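Local coordinates for sialidase B (Streptococcus pneumoniae serotype 4, PDB 4XJW), which cleaves terminal sialic acid residues from oligosaccharides, glycoproteins and glycolipids as an exo-sialidase of glycosyl hydrolase family 33, at residues Q32-F38 and E105-V111; N44-F50 and F64-D70; G72-V76 and F89-L95; V123-E127 and L187-L193. The protein carries 1 engineered substitution. Residue numbers count along the deposited sequence, not the author numbering.

Interaction 1. Residues Q32-F38 and E105-V111; sequences QTVVMKF and ENTLVFV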
# COMPACT_ATOMS: atom_id res chain seq x y z
N GLN A 32 30.95 -0.75 13.27
CA GLN A 32 30.51 0.54 13.78
C GLN A 32 29.00 0.69 13.64
O GLN A 32 28.37 0.09 12.77
CB GLN A 32 31.20 1.70 13.05
CG GLN A 32 32.55 2.13 13.63
CD GLN A 32 33.69 1.19 13.26
OE1 GLN A 32 33.68 0.57 12.19
NE2 GLN A 32 34.68 1.08 14.15
N THR A 33 28.42 1.51 14.52
CA THR A 33 27.03 1.88 14.41
C THR A 33 26.95 3.39 14.49
O THR A 33 27.57 3.99 15.37
CB THR A 33 26.20 1.25 15.53
OG1 THR A 33 26.22 -0.17 15.36
CG2 THR A 33 24.76 1.73 15.49
N VAL A 34 26.20 3.99 13.57
CA VAL A 34 25.96 5.43 13.60
C VAL A 34 24.49 5.65 13.96
O VAL A 34 23.61 5.07 13.34
CB VAL A 34 26.27 6.09 12.24
CG1 VAL A 34 25.98 7.58 12.31
CG2 VAL A 34 27.72 5.84 11.85
N VAL A 35 24.23 6.48 14.97
CA VAL A 35 22.87 6.87 15.29
C VAL A 35 22.74 8.37 15.08
O VAL A 35 23.52 9.15 15.63
CB VAL A 35 22.48 6.51 16.73
CG1 VAL A 35 21.08 7.01 17.04
CG2 VAL A 35 22.53 5.00 16.92
N MET A 36 21.78 8.77 14.26
CA MET A 36 21.64 10.17 13.88
C MET A 36 20.18 10.60 13.97
O MET A 36 19.32 10.02 13.31
CB MET A 36 22.11 10.38 12.45
CG MET A 36 23.45 11.05 12.32
SD MET A 36 23.74 11.60 10.62
CE MET A 36 22.24 12.53 10.35
N LYS A 37 19.90 11.60 14.79
CA LYS A 37 18.59 12.24 14.79
C LYS A 37 18.71 13.55 14.02
O LYS A 37 19.50 14.43 14.39
CB LYS A 37 18.09 12.46 16.21
CG LYS A 37 17.55 11.18 16.83
CD LYS A 37 17.33 11.30 18.33
CE LYS A 37 16.62 10.05 18.85
NZ LYS A 37 15.27 9.86 18.23
N PHE A 38 17.96 13.67 12.92
CA PHE A 38 18.14 14.82 12.04
C PHE A 38 16.84 15.30 11.40
O PHE A 38 15.87 14.54 11.25
CB PHE A 38 19.17 14.50 10.95
CG PHE A 38 18.65 13.60 9.86
CD1 PHE A 38 18.68 12.22 10.01
CD2 PHE A 38 18.12 14.13 8.68
CE1 PHE A 38 18.21 11.39 9.01
CE2 PHE A 38 17.64 13.31 7.69
CZ PHE A 38 17.68 11.93 7.85
N GLU A 105 11.81 15.01 13.28
CA GLU A 105 13.08 14.45 13.70
C GLU A 105 13.14 13.00 13.26
O GLU A 105 12.53 12.14 13.89
CB GLU A 105 13.27 14.56 15.21
CG GLU A 105 14.56 13.87 15.67
CD GLU A 105 14.95 14.25 17.08
OE1 GLU A 105 14.84 13.40 17.98
OE2 GLU A 105 15.39 15.41 17.28
N ASN A 106 13.86 12.75 12.17
CA ASN A 106 14.09 11.38 11.73
C ASN A 106 15.15 10.71 12.57
O ASN A 106 16.13 11.36 12.96
CB ASN A 106 14.56 11.34 10.28
CG ASN A 106 13.54 11.92 9.32
OD1 ASN A 106 12.58 11.24 8.94
ND2 ASN A 106 13.74 13.17 8.94
N THR A 107 14.96 9.43 12.84
CA THR A 107 15.93 8.68 13.63
C THR A 107 16.58 7.65 12.72
O THR A 107 15.94 6.68 12.29
CB THR A 107 15.28 7.97 14.84
OG1 THR A 107 14.60 8.94 15.65
CG2 THR A 107 16.34 7.26 15.70
N LEU A 108 17.86 7.86 12.43
CA LEU A 108 18.58 6.99 11.51
C LEU A 108 19.57 6.13 12.31
O LEU A 108 20.27 6.63 13.17
CB LEU A 108 19.29 7.84 10.45
CG LEU A 108 20.14 7.11 9.41
CD1 LEU A 108 20.14 7.87 8.09
CD2 LEU A 108 21.59 6.93 9.90
N VAL A 109 19.59 4.83 12.03
CA VAL A 109 20.57 3.94 12.64
C VAL A 109 21.24 3.12 11.54
O VAL A 109 20.57 2.37 10.83
CB VAL A 109 19.92 2.96 13.63
CG1 VAL A 109 20.99 2.05 14.26
CG2 VAL A 109 19.18 3.73 14.72
N PHE A 110 22.56 3.24 11.42
CA PHE A 110 23.28 2.49 10.40
C PHE A 110 24.25 1.54 11.07
O PHE A 110 25.07 1.97 11.88
CB PHE A 110 24.02 3.41 9.44
CG PHE A 110 24.82 2.66 8.41
CD1 PHE A 110 24.18 1.97 7.40
CD2 PHE A 110 26.21 2.65 8.47
CE1 PHE A 110 24.91 1.27 6.44
CE2 PHE A 110 26.95 1.95 7.52
CZ PHE A 110 26.29 1.26 6.50
N VAL A 111 24.13 0.26 10.76
CA VAL A 111 24.98 -0.76 11.37
C VAL A 111 25.94 -1.37 10.33
O VAL A 111 25.51 -1.89 9.30
CB VAL A 111 24.13 -1.86 12.04
CG1 VAL A 111 25.03 -2.89 12.69
CG2 VAL A 111 23.18 -1.25 13.07

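Interaction 2. Residues N44-F50 and F64-D70; sequences NSLQALF and FSIFMRD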
# COMPACT_ATOMS: atom_id res chain seq x y z
N ASN A 44 18.61 19.79 -0.12
CA ASN A 44 19.11 19.91 -1.48
C ASN A 44 18.82 18.60 -2.22
O ASN A 44 18.45 17.61 -1.59
CB ASN A 44 20.61 20.22 -1.47
CG ASN A 44 20.94 21.54 -0.79
OD1 ASN A 44 20.24 22.54 -0.97
ND2 ASN A 44 21.99 21.54 0.03
N SER A 45 18.97 18.58 -3.55
CA SER A 45 18.59 17.39 -4.32
C SER A 45 19.35 16.13 -3.89
O SER A 45 18.77 15.04 -3.82
CB SER A 45 18.73 17.63 -5.83
OG SER A 45 20.06 17.98 -6.17
N LEU A 46 20.64 16.29 -3.59
CA LEU A 46 21.49 15.22 -3.07
C LEU A 46 22.42 15.83 -2.03
O LEU A 46 23.14 16.78 -2.33
CB LEU A 46 22.31 14.56 -4.18
CG LEU A 46 23.40 13.59 -3.70
CD1 LEU A 46 22.79 12.37 -3.03
CD2 LEU A 46 24.32 13.15 -4.82
N GLN A 47 22.41 15.29 -0.81
CA GLN A 47 23.24 15.83 0.25
C GLN A 47 23.73 14.76 1.22
O GLN A 47 22.99 13.83 1.55
CB GLN A 47 22.50 16.92 1.02
CG GLN A 47 21.15 16.51 1.63
CD GLN A 47 20.43 17.67 2.28
OE1 GLN A 47 20.54 18.82 1.82
NE2 GLN A 47 19.70 17.40 3.35
N ALA A 48 24.99 14.90 1.64
CA ALA A 48 25.57 14.00 2.64
C ALA A 48 25.28 14.52 4.04
O ALA A 48 25.44 15.72 4.32
CB ALA A 48 27.09 13.86 2.42
N LEU A 49 24.83 13.63 4.92
CA LEU A 49 24.61 13.99 6.30
C LEU A 49 25.88 13.78 7.11
O LEU A 49 26.21 14.57 8.01
CB LEU A 49 23.45 13.17 6.88
CG LEU A 49 22.11 13.41 6.18
CD1 LEU A 49 21.03 12.49 6.71
CD2 LEU A 49 21.69 14.87 6.30
N PHE A 50 26.62 12.72 6.78
CA PHE A 50 27.81 12.32 7.52
C PHE A 50 28.80 11.75 6.53
O PHE A 50 28.41 10.99 5.64
CB PHE A 50 27.44 11.28 8.58
CG PHE A 50 28.63 10.64 9.26
CD1 PHE A 50 29.24 11.25 10.35
CD2 PHE A 50 29.12 9.42 8.81
CE1 PHE A 50 30.32 10.66 10.98
CE2 PHE A 50 30.20 8.82 9.44
CZ PHE A 50 30.81 9.44 10.52
N PHE A 64 33.41 7.03 3.11
CA PHE A 64 32.12 6.53 3.55
C PHE A 64 31.19 7.72 3.69
O PHE A 64 31.58 8.78 4.18
CB PHE A 64 32.25 5.84 4.89
CG PHE A 64 30.93 5.57 5.57
CD1 PHE A 64 30.06 4.62 5.06
CD2 PHE A 64 30.57 6.26 6.73
CE1 PHE A 64 28.85 4.36 5.68
CE2 PHE A 64 29.36 6.01 7.36
CZ PHE A 64 28.50 5.06 6.83
N SER A 65 29.94 7.55 3.27
CA SER A 65 28.98 8.62 3.43
C SER A 65 27.60 8.06 3.73
O SER A 65 27.27 6.96 3.26
CB SER A 65 28.92 9.49 2.18
OG SER A 65 28.25 8.81 1.13
N ILE A 66 26.84 8.79 4.53
CA ILE A 66 25.40 8.59 4.66
C ILE A 66 24.75 9.76 3.93
O ILE A 66 24.96 10.92 4.30
CB ILE A 66 24.95 8.55 6.13
CG1 ILE A 66 25.58 7.36 6.85
CG2 ILE A 66 23.43 8.49 6.21
CD1 ILE A 66 25.47 7.44 8.39
N PHE A 67 23.98 9.48 2.89
CA PHE A 67 23.38 10.55 2.09
C PHE A 67 21.86 10.44 2.00
O PHE A 67 21.28 9.39 2.33
CB PHE A 67 23.98 10.61 0.68
CG PHE A 67 23.63 9.42 -0.18
CD1 PHE A 67 22.49 9.43 -0.98
CD2 PHE A 67 24.44 8.29 -0.18
CE1 PHE A 67 22.15 8.33 -1.75
CE2 PHE A 67 24.12 7.19 -0.97
CZ PHE A 67 22.97 7.21 -1.75
N MET A 68 21.23 11.52 1.57
CA MET A 68 19.80 11.52 1.26
C MET A 68 19.54 12.30 -0.02
O MET A 68 20.41 13.03 -0.52
CB MET A 68 18.98 12.14 2.39
CG MET A 68 19.31 13.61 2.65
SD MET A 68 18.24 14.36 3.90
CE MET A 68 16.73 14.62 2.97
N ARG A 69 18.34 12.14 -0.54
CA ARG A 69 17.89 12.87 -1.72
C ARG A 69 16.60 13.59 -1.39
O ARG A 69 15.90 13.22 -0.44
CB ARG A 69 17.66 11.93 -2.90
CG ARG A 69 18.92 11.25 -3.43
CD ARG A 69 18.62 10.48 -4.71
NE ARG A 69 19.79 9.76 -5.20
CZ ARG A 69 20.70 10.27 -6.03
NH1 ARG A 69 20.59 11.52 -6.47
NH2 ARG A 69 21.74 9.54 -6.41
N ASP A 70 16.28 14.62 -2.16
CA ASP A 70 15.07 15.38 -1.89
C ASP A 70 13.78 14.61 -2.25
O ASP A 70 12.68 15.13 -2.10
CB ASP A 70 15.11 16.78 -2.52
CG ASP A 70 15.08 16.75 -4.04
OD1 ASP A 70 15.04 15.65 -4.62
OD2 ASP A 70 15.12 17.84 -4.64
O HOH W 1 18.64 13.60 -6.23

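Interaction 3. Residues G72-V76 and F89-L95; sequences GEIGV and FSRPASL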
# COMPACT_ATOMS: atom_id res chain seq x y z
N GLY A 72 13.37 11.79 -0.71
CA GLY A 72 13.19 11.05 0.52
C GLY A 72 14.02 9.78 0.59
O GLY A 72 13.94 9.05 1.57
N GLU A 73 14.81 9.52 -0.46
CA GLU A 73 15.71 8.38 -0.48
C GLU A 73 16.83 8.54 0.55
O GLU A 73 17.31 9.65 0.78
CB GLU A 73 16.31 8.23 -1.89
CG GLU A 73 17.39 7.17 -2.05
CD GLU A 73 17.84 7.06 -3.49
OE1 GLU A 73 16.96 7.07 -4.37
OE2 GLU A 73 19.06 6.99 -3.73
N ILE A 74 17.23 7.44 1.18
CA ILE A 74 18.40 7.42 2.06
C ILE A 74 19.38 6.38 1.52
O ILE A 74 18.96 5.37 0.95
CB ILE A 74 18.01 7.07 3.52
CG1 ILE A 74 19.11 7.47 4.51
CG2 ILE A 74 17.70 5.59 3.66
CD1 ILE A 74 19.20 8.97 4.75
N GLY A 75 20.68 6.62 1.69
CA GLY A 75 21.66 5.65 1.24
C GLY A 75 23.01 5.83 1.89
O GLY A 75 23.22 6.76 2.69
N VAL A 76 23.90 4.90 1.57
CA VAL A 76 25.30 5.00 1.97
C VAL A 76 26.21 4.68 0.79
O VAL A 76 25.83 3.94 -0.13
CB VAL A 76 25.69 4.05 3.12
CG1 VAL A 76 24.94 4.40 4.40
CG2 VAL A 76 25.48 2.60 2.73
N PHE A 89 24.48 1.54 -1.44
CA PHE A 89 23.21 0.93 -1.02
C PHE A 89 22.23 2.04 -0.69
O PHE A 89 22.59 3.02 -0.05
CB PHE A 89 23.39 0.06 0.23
CG PHE A 89 24.49 -0.94 0.09
CD1 PHE A 89 24.41 -1.93 -0.88
CD2 PHE A 89 25.59 -0.90 0.92
CE1 PHE A 89 25.43 -2.86 -1.03
CE2 PHE A 89 26.61 -1.83 0.79
CZ PHE A 89 26.52 -2.81 -0.19
N SER A 90 20.98 1.87 -1.11
CA SER A 90 19.99 2.91 -0.86
C SER A 90 18.59 2.35 -0.96
O SER A 90 18.38 1.25 -1.48
CB SER A 90 20.16 4.06 -1.86
OG SER A 90 19.75 3.63 -3.14
N ARG A 91 17.62 3.10 -0.43
CA ARG A 91 16.23 2.81 -0.71
C ARG A 91 15.44 4.10 -0.83
O ARG A 91 15.56 4.99 0.02
CB ARG A 91 15.59 1.94 0.36
CG ARG A 91 14.32 1.28 -0.15
CD ARG A 91 13.43 0.83 1.01
NE ARG A 91 12.63 1.92 1.55
CZ ARG A 91 11.71 1.76 2.49
NH1 ARG A 91 11.49 0.55 3.00
NH2 ARG A 91 11.01 2.81 2.93
N PRO A 92 14.61 4.21 -1.87
CA PRO A 92 13.70 5.36 -1.99
C PRO A 92 12.73 5.46 -0.81
O PRO A 92 12.58 4.49 -0.04
CB PRO A 92 12.92 5.05 -3.27
CG PRO A 92 13.93 4.27 -4.10
CD PRO A 92 14.61 3.38 -3.09
N ALA A 93 12.09 6.62 -0.68
CA ALA A 93 10.96 6.84 0.23
C ALA A 93 11.23 6.33 1.64
O ALA A 93 10.45 5.55 2.17
CB ALA A 93 9.69 6.19 -0.34
N SER A 94 12.33 6.77 2.23
CA SER A 94 12.71 6.32 3.57
C SER A 94 12.52 7.36 4.68
O SER A 94 12.66 7.03 5.86
CB SER A 94 14.15 5.81 3.56
OG SER A 94 14.27 4.65 2.76
N LEU A 95 12.22 8.61 4.31
CA LEU A 95 12.29 9.73 5.26
C LEU A 95 10.98 10.49 5.41
O LEU A 95 10.12 10.46 4.53
CB LEU A 95 13.34 10.76 4.79
CG LEU A 95 14.78 10.29 4.73
CD1 LEU A 95 15.67 11.37 4.12
CD2 LEU A 95 15.29 9.93 6.10

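Interaction 4. Residues V123-E127 and L187-L193; sequences VNGIE and LSNPFQL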
# COMPACT_ATOMS: atom_id res chain seq x y z
N VAL A 123 15.56 3.59 9.33
CA VAL A 123 15.14 4.97 9.52
C VAL A 123 13.76 4.95 10.13
O VAL A 123 12.89 4.22 9.65
CB VAL A 123 15.10 5.74 8.19
CG1 VAL A 123 14.66 7.17 8.44
CG2 VAL A 123 16.47 5.73 7.51
N ASN A 124 13.57 5.70 11.22
CA ASN A 124 12.29 5.77 11.91
C ASN A 124 11.76 4.41 12.35
O ASN A 124 10.55 4.15 12.32
CB ASN A 124 11.28 6.58 11.08
CG ASN A 124 11.75 7.99 10.87
OD1 ASN A 124 12.48 8.52 11.71
ND2 ASN A 124 11.37 8.61 9.77
N GLY A 125 12.68 3.54 12.75
CA GLY A 125 12.33 2.24 13.28
C GLY A 125 11.97 1.23 12.22
O GLY A 125 11.38 0.19 12.52
N ILE A 126 12.33 1.53 10.98
CA ILE A 126 12.06 0.65 9.86
C ILE A 126 13.36 0.26 9.16
O ILE A 126 14.13 1.12 8.72
CB ILE A 126 11.13 1.35 8.85
CG1 ILE A 126 9.77 1.64 9.49
CG2 ILE A 126 10.94 0.50 7.61
CD1 ILE A 126 8.88 2.54 8.63
N GLU A 127 13.61 -1.05 9.04
CA GLU A 127 14.75 -1.53 8.27
C GLU A 127 14.51 -1.30 6.79
O GLU A 127 13.63 -1.92 6.19
CB GLU A 127 14.99 -3.02 8.52
CG GLU A 127 16.26 -3.53 7.87
CD GLU A 127 16.38 -5.04 7.91
OE1 GLU A 127 16.55 -5.59 9.01
OE2 GLU A 127 16.31 -5.66 6.83
N LEU A 187 12.32 6.75 19.44
CA LEU A 187 11.96 7.36 18.16
C LEU A 187 11.15 8.63 18.36
O LEU A 187 10.62 8.87 19.45
CB LEU A 187 11.16 6.36 17.32
CG LEU A 187 11.85 5.02 17.03
CD1 LEU A 187 10.89 4.05 16.39
CD2 LEU A 187 13.06 5.22 16.12
N SER A 188 11.03 9.42 17.30
CA SER A 188 10.21 10.63 17.33
C SER A 188 9.33 10.63 16.09
O SER A 188 9.24 11.63 15.39
CB SER A 188 11.09 11.87 17.35
OG SER A 188 12.03 11.83 18.41
N ASN A 189 8.70 9.48 15.83
CA ASN A 189 7.94 9.30 14.60
C ASN A 189 6.61 10.04 14.60
O ASN A 189 5.90 10.06 15.60
CB ASN A 189 7.65 7.82 14.36
CG ASN A 189 8.89 7.03 14.00
OD1 ASN A 189 9.96 7.58 13.77
ND2 ASN A 189 8.73 5.72 13.94
N PRO A 190 6.25 10.63 13.45
CA PRO A 190 4.95 11.29 13.31
C PRO A 190 3.84 10.33 12.88
O PRO A 190 2.68 10.74 12.76
CB PRO A 190 5.20 12.29 12.18
CG PRO A 190 6.21 11.59 11.31
CD PRO A 190 7.11 10.84 12.27
N PHE A 191 4.19 9.06 12.68
CA PHE A 191 3.28 8.07 12.13
C PHE A 191 3.38 6.77 12.94
O PHE A 191 4.30 6.58 13.74
CB PHE A 191 3.69 7.74 10.68
CG PHE A 191 5.01 6.99 10.60
CD1 PHE A 191 6.21 7.67 10.59
CD2 PHE A 191 5.03 5.59 10.57
CE1 PHE A 191 7.43 6.99 10.54
CE2 PHE A 191 6.23 4.89 10.54
CZ PHE A 191 7.43 5.60 10.52
N GLN A 192 2.44 5.86 12.71
CA GLN A 192 2.56 4.50 13.20
C GLN A 192 2.26 3.49 12.11
O GLN A 192 1.78 3.84 11.02
CB GLN A 192 1.66 4.28 14.41
CG GLN A 192 0.21 4.62 14.16
CD GLN A 192 -0.56 4.92 15.45
OE1 GLN A 192 -0.86 6.08 15.77
NE2 GLN A 192 -0.89 3.87 16.18
N LEU A 193 2.59 2.23 12.38
CA LEU A 193 2.30 1.15 11.45
C LEU A 193 1.13 0.32 11.97
O LEU A 193 1.07 -0.02 13.16
CB LEU A 193 3.53 0.26 11.22
CG LEU A 193 4.78 0.93 10.63
CD1 LEU A 193 5.91 -0.07 10.50
CD2 LEU A 193 4.43 1.56 9.29

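Interaction 1. Residues Q32-F38 and E105-V111
Six backbone hydrogen bonds tie residues 32-38 to residues 105-111 as neighbouring antiparallel strands, their axes 4.7 Å apart. They come in reciprocal pairs at Val34 and Phe110, Met36 and Leu108, and Phe38 and Asn106; Met36 N to Leu108 O and Leu108 N to Met36 O, both 2.8 Å, are nearly linear. Between these rungs, at non-hydrogen-bonded pairs such as Val35 and Val109, CA-H...O contacts fill in, for example Val35 CA to Leu108 O at 3.4 Å. At one end a charge is added: Lys37 NZ donates to Thr107 OG1 at 2.8 Å and forms a longer salt bridge with Glu105 OE1 at 3.6 Å, while also reaching the carbonyl of Pro186.

The packing shows how a strand pair presents two different surfaces. Val34, Met36, Phe38, Leu108 and Phe110 share one face, where Asn106 CB lies over the Phe38 ring in a CH-pi contact, 4.1 Å from its centroid, and Leu108 CB meets the ring edge 4.0 Å from Phe38 CE1. Thr33, Val35, Lys37, Thr107, Val109 and Val111 occupy the other face. In the concanavalin-like N-terminal domain the apolar face is covered by strand 63-69 of the second sheet, through Ile66 and Met68, while strand 166-173 flanks residues 32-38 and strand 118-123 flanks residues 105-111.

Interaction 2. Residues N44-F50 and F64-D70
A classic beta bulge interrupts this antiparallel hairpin pairing: Leu49 and Phe50 both face Ile66. Leu49 N donates to Ile66 O at 2.8 Å, and Phe50 N makes only a weak, 3.5 Å hydrogen bond to the same oxygen, after which Ile66 N returns to Phe50 O at 2.9 Å with the register shifted by one. Before the bulge the ladder is regular, with Gln47 N to Met68 O at 3.0 Å and Met68 N to Gln47 O at 2.9 Å, and Asp70 N closes the far end on Ser45 O at 3.0 Å.

The hairpin belongs to one sheet of the concanavalin-like sandwich, and the bulge falls where the chain turns a corner, at Leu49, whose side chain packs on Met36 and Phe38 of the opposing sheet. Met68 and Ile66 reach that sheet too. Across the hairpin, Leu49 CD2 lies 4.2 Å from Met68 SD, and Phe50 CE2 touches Phe64 CE2 at 3.6 Å, rim to rim. On the other face, Leu46 CD1 packs 3.6 Å from Phe67 CD1 and over the Arg69 guanidinium. Arg69 pairs through NE with Glu73, while a water accepts from Arg69 NH1 at 2.9 Å and donates to Ser45 O at 2.8 Å.

Interaction 3. Residues G72-V76 and F89-L95
Backbone hydrogen bonds account for most of the polar contact between residues 72-76 and 89-95, part of an antiparallel hairpin at the edge of one sheet of the concanavalin-like N-terminal domain. Val76 N to Phe89 O is 2.8 Å and Phe89 N to Val76 O is 3.0 Å; the next hydrogen-bonded pair joins Ile74 N to Arg91 O at 3.2 Å and Arg91 N to Ile74 O at 3.0 Å. Past the strand ends, Ser94 N still reaches Gly72 O at 2.9 Å, so the pairing outlasts the regular ladder.

Side-chain polar links are fewer. Ser90 OG gives a weak hydrogen bond to Glu73 OE2 at 3.5 Å, a carboxylate also held by Arg69. Arg91 folds back over the loop that follows it, NE to Pro92 O at 3.0 Å and NH2 to Ala93 O at 2.9 Å.

Among apolar contacts, Ile74 and Val76 point to the inner face, meeting Val123 and Met121 of strand 118-123. Ile74 CD1 lies 4.2 Å from Leu95 CD2 of the following loop, and Val76 CG2 lies 3.9 Å from Phe89 CD2, at the ring edge.

At two positions the backbone leaves no room for a side chain. A CB on Gly75 would clash with Phe89 O and Ser90 CB, consistent with the 3.8 Å approach of Gly75 CA to Ser90 CA; at Gly72, with positive phi, it would jam against the preceding carbonyl.

Interaction 4. Residues V123-E127 and L187-L193
This is a turn-to-loop contact: a type I' beta turn from Val123 to Ile126, at the tip of the hairpin formed by strands 118-123 and 126-132, meets the irregular segment 187-193 that leads from the concanavalin-like N-terminal domain toward the first strand of the propeller, 205-213. It illustrates how a tight turn can offer one carbonyl and a few side chains to a passing chain. Within the turn, Ile126 N to Val123 O at 3.1 Å and Val123 N to Ile126 O at 2.9 Å close the hairpin, while Asn124 and Gly125 both take the positive phi values such a turn needs. A CB on Gly125 would clash with Leu187 CD1.

Apolar packing accompanies the hydrogen bond between the segments. Ile126 CD1 lies 3.9 Å from Phe191 CZ, and Ile126 CG1 lies 4.3 Å from Leu193 CD1. Phe191 also meets the ring of Trp96 with nearly parallel planes and touches Gln648 and Ile650 of strand 647-652. Leu187 CD2 comes within 3.8 Å of Gly125 N. The Asn124 side-chain amide is engaged elsewhere, OD1 with the backbone N of Thr107 and ND2 with Asn106; the main-chain oxygen takes the one cross-segment hydrogen bond: Asn189 ND2 to Asn124 O, 2.9 Å.

In the fold
All four contacts lie in the N-terminal, concanavalin-like domain. Interaction 1 builds one sheet of its sandwich; interactions 2 and 3, centres 9 Å apart, follow in series in the other, where strands 63-69 and 74-80 are neighbours, joined by Phe67 N to Gly75 O at 2.8 Å. Both fall within the chain between the two strands of interaction 1, and each has its centre 13 Å from it; Leu108 CD1, 3.8 Å from Ile66 CG2 and 3.6 Å from Ile74 CD1, packs the sheets face to face. Interaction 4 comes last, 12 Å from interaction 1 between centres, and Thr107 O to Asn124 N at 2.8 Å connects them; its other segment, 187-193, leads on toward the catalytic propeller.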